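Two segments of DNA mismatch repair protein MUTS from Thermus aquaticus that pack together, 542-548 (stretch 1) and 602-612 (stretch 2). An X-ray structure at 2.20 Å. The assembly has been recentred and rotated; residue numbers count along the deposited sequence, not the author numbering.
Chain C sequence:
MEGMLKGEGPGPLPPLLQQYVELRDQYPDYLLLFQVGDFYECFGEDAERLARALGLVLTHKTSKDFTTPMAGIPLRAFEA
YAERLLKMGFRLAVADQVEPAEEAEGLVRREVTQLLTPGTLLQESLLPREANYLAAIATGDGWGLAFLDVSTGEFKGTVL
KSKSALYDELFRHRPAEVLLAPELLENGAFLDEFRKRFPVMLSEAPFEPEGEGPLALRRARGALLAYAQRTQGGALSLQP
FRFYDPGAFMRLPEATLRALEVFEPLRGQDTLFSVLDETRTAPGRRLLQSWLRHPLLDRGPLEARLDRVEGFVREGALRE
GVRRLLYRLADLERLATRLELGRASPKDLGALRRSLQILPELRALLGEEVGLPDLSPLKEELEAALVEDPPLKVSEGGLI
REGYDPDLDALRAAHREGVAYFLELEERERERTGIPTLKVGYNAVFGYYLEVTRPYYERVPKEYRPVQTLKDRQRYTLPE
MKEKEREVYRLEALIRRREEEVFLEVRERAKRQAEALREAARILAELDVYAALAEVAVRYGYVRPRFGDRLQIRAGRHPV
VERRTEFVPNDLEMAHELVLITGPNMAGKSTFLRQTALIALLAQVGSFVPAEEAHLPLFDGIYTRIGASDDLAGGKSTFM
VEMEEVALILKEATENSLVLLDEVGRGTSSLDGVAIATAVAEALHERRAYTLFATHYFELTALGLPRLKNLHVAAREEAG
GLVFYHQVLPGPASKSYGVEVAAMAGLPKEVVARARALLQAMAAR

Stretch 1, residues 542-548: YVRPRFG
Stretch 2, residues 602-612: LAQVGSFVPAE

A single antiparallel bridge, Val-543 with Val-609, joins two segments that are loop where they meet, and on the residues next to it two aromatic rings are used reciprocally: the Tyr-542 ring has Pro-610 over one face, and the Phe-608 ring has Arg-544 over one face. The pair is of the hydrogen-bonded kind: Val-543 N donates to Val-609 O at 2.8 Å and Val-609 N to Val-543 O at 2.9 Å, both nearly straight, with CA atoms 5.4 Å apart. Both valines are extended (phi/psi -127/159 and -128/161), which suits a beta-branched residue, with chi1 m, -56°. Their CA-to-CB bonds point away, overall for Val-543; the CG2 atoms of Val-543 and Val-609 are 4.5 Å apart, and Val-543 CG1 is 3.2 Å from Ala-611 O. Register follows from Tyr-542 opposite Pro-610 and Arg-544 opposite Phe-608, each with CA atoms 4.6 Å apart.

Tyr-542 (chi1 m, chi2 -3°) offers a flat, buried face to Pro-610, whose CD sits 4.2 Å from the ring centroid, almost on its normal; proline's CH2 groups suit an aromatic face, and Tyr-542 CE1 is 3.6 Å from Pro-610 CB. Phe-608 (chi1 m, chi2 33°) reciprocates: Arg-544 CB stands 3.9 Å from its centroid, over the face. The arginine, all-trans through chi3, supplies its aliphatic base here while its end leads away to hydrogen bonds elsewhere in the structure. Between the aromatics, Tyr-542 CB and Phe-608 CB meet at 3.6 Å.

Farther along, Pro-545 (phi/psi -81/151) points toward stretch 2, its CG 3.8 Å from Ala-603 CB. Phe-547, in a strand with chi1 m and chi2 105°, reaches the same alanine: its CE2 lies 3.9 Å from Ala-603 CB, and its ring edge meets Ala-603 O. The small methyl thus serves two apolar neighbors.

Between Ala-603 and the bridge, stretch 2 leaves its helix through a type I turn, Ala-603 to Gly-606, with Gly-606 N hydrogen-bonded to Ala-603 O at 3.1 Å. Gly-606 adopts phi/psi 92/21, where a CB would jam against the preceding carbonyl. Ser-607 (chi1 t) then donates from OG to Phe-608 O at 2.7 Å. Between them the stretches bury 607 Å², both sides summed.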

# COMPACT_ATOMS: atom_id res chain seq x y z
N TYR C 542 4.40 19.33 -31.63
CA TYR C 542 5.73 18.74 -31.81
C TYR C 542 6.12 18.83 -33.28
O TYR C 542 5.26 18.99 -34.15
CB TYR C 542 5.74 17.25 -31.44
CG TYR C 542 5.58 16.91 -29.98
CD1 TYR C 542 5.48 17.90 -29.00
CD2 TYR C 542 5.52 15.57 -29.58
CE1 TYR C 542 5.34 17.55 -27.64
CE2 TYR C 542 5.38 15.22 -28.24
CZ TYR C 542 5.29 16.21 -27.28
OH TYR C 542 5.16 15.85 -25.97
N VAL C 543 7.41 18.72 -33.56
CA VAL C 543 7.85 18.81 -34.95
C VAL C 543 8.70 17.62 -35.37
O VAL C 543 9.27 16.93 -34.53
CB VAL C 543 8.63 20.10 -35.20
CG1 VAL C 543 7.76 21.30 -34.79
CG2 VAL C 543 9.93 20.09 -34.40
N ARG C 544 8.77 17.39 -36.68
CA ARG C 544 9.57 16.29 -37.19
C ARG C 544 11.05 16.64 -37.12
O ARG C 544 11.48 17.69 -37.62
CB ARG C 544 9.21 15.97 -38.65
CG ARG C 544 10.09 14.88 -39.26
CD ARG C 544 9.60 14.42 -40.62
NE ARG C 544 10.48 13.40 -41.21
CZ ARG C 544 10.09 12.50 -42.10
NH1 ARG C 544 8.83 12.48 -42.52
NH2 ARG C 544 10.95 11.61 -42.56
N PRO C 545 11.85 15.77 -36.46
CA PRO C 545 13.30 15.96 -36.31
C PRO C 545 14.08 15.52 -37.55
O PRO C 545 13.65 14.63 -38.28
CB PRO C 545 13.62 15.08 -35.10
CG PRO C 545 12.70 13.92 -35.32
CD PRO C 545 11.40 14.63 -35.65
N ARG C 546 15.22 16.15 -37.78
CA ARG C 546 16.05 15.79 -38.91
C ARG C 546 17.31 15.17 -38.32
O ARG C 546 17.77 15.58 -37.26
CB ARG C 546 16.42 17.03 -39.72
CG ARG C 546 15.23 17.91 -40.09
CD ARG C 546 14.19 17.18 -40.93
NE ARG C 546 13.01 18.01 -41.17
CZ ARG C 546 11.94 17.61 -41.86
NH1 ARG C 546 11.89 16.39 -42.37
NH2 ARG C 546 10.91 18.44 -42.02
N PHE C 547 17.87 14.18 -39.00
CA PHE C 547 19.07 13.51 -38.50
C PHE C 547 20.34 13.94 -39.23
O PHE C 547 20.34 14.05 -40.45
CB PHE C 547 18.90 11.99 -38.58
CG PHE C 547 17.71 11.48 -37.83
CD1 PHE C 547 16.57 11.07 -38.50
CD2 PHE C 547 17.72 11.45 -36.44
CE1 PHE C 547 15.44 10.63 -37.80
CE2 PHE C 547 16.60 11.02 -35.72
CZ PHE C 547 15.47 10.61 -36.40
N GLY C 548 21.40 14.17 -38.46
CA GLY C 548 22.68 14.58 -39.00
C GLY C 548 23.73 14.32 -37.93
O GLY C 548 23.48 13.53 -37.02
N LEU C 602 12.80 10.46 -28.14
CA LEU C 602 11.60 10.49 -28.98
C LEU C 602 11.93 10.38 -30.46
O LEU C 602 11.27 9.67 -31.21
CB LEU C 602 10.80 11.77 -28.70
CG LEU C 602 10.12 11.88 -27.32
CD1 LEU C 602 9.51 13.27 -27.15
CD2 LEU C 602 9.06 10.80 -27.20
N ALA C 603 12.97 11.10 -30.90
CA ALA C 603 13.36 11.03 -32.31
C ALA C 603 13.80 9.63 -32.71
O ALA C 603 13.51 9.16 -33.82
CB ALA C 603 14.48 12.02 -32.58
N GLN C 604 14.52 8.94 -31.82
CA GLN C 604 15.00 7.61 -32.17
C GLN C 604 13.97 6.51 -31.99
O GLN C 604 14.25 5.30 -32.11
CB GLN C 604 16.32 7.33 -31.44
CG GLN C 604 17.45 8.13 -32.13
CD GLN C 604 18.81 7.95 -31.52
OE1 GLN C 604 19.28 8.83 -30.79
NE2 GLN C 604 19.46 6.82 -31.79
N VAL C 605 12.74 6.94 -31.75
CA VAL C 605 11.62 6.04 -31.61
C VAL C 605 10.73 6.30 -32.83
O VAL C 605 9.82 5.53 -33.14
CB VAL C 605 10.91 6.30 -30.25
CG1 VAL C 605 9.43 6.57 -30.43
CG2 VAL C 605 11.17 5.12 -29.34
N GLY C 606 11.02 7.39 -33.54
CA GLY C 606 10.26 7.73 -34.73
C GLY C 606 9.10 8.65 -34.43
O GLY C 606 8.14 8.73 -35.20
N SER C 607 9.20 9.36 -33.31
CA SER C 607 8.17 10.29 -32.89
C SER C 607 8.61 11.72 -33.16
O SER C 607 9.80 12.00 -33.24
CB SER C 607 7.92 10.12 -31.39
OG SER C 607 7.16 11.19 -30.85
N PHE C 608 7.64 12.61 -33.32
CA PHE C 608 7.95 14.03 -33.51
C PHE C 608 8.44 14.44 -32.11
O PHE C 608 8.22 13.71 -31.14
CB PHE C 608 6.69 14.81 -33.87
CG PHE C 608 6.36 14.80 -35.34
CD1 PHE C 608 6.64 13.70 -36.13
CD2 PHE C 608 5.73 15.91 -35.93
CE1 PHE C 608 6.31 13.68 -37.48
CE2 PHE C 608 5.40 15.90 -37.29
CZ PHE C 608 5.69 14.79 -38.07
N VAL C 609 9.08 15.60 -31.99
CA VAL C 609 9.61 16.02 -30.69
C VAL C 609 9.16 17.42 -30.28
O VAL C 609 8.71 18.21 -31.12
CB VAL C 609 11.16 15.96 -30.71
CG1 VAL C 609 11.63 14.55 -31.11
CG2 VAL C 609 11.70 16.99 -31.70
N PRO C 610 9.26 17.74 -28.98
CA PRO C 610 8.85 19.05 -28.45
C PRO C 610 9.87 20.16 -28.70
O PRO C 610 10.73 20.42 -27.86
CB PRO C 610 8.66 18.78 -26.95
CG PRO C 610 9.70 17.72 -26.69
CD PRO C 610 9.53 16.80 -27.87
N ALA C 611 9.77 20.80 -29.86
CA ALA C 611 10.69 21.88 -30.22
C ALA C 611 10.18 22.60 -31.46
O ALA C 611 9.21 22.18 -32.08
CB ALA C 611 12.09 21.32 -30.48
N GLU C 612 10.83 23.71 -31.81
CA GLU C 612 10.45 24.45 -33.00
C GLU C 612 11.13 23.76 -34.17
O GLU C 612 10.54 23.61 -35.24
CB GLU C 612 10.90 25.91 -32.90
CG GLU C 612 9.81 26.84 -32.41
CD GLU C 612 10.29 28.26 -32.24
OE1 GLU C 612 11.22 28.67 -32.98
OE2 GLU C 612 9.74 28.98 -31.37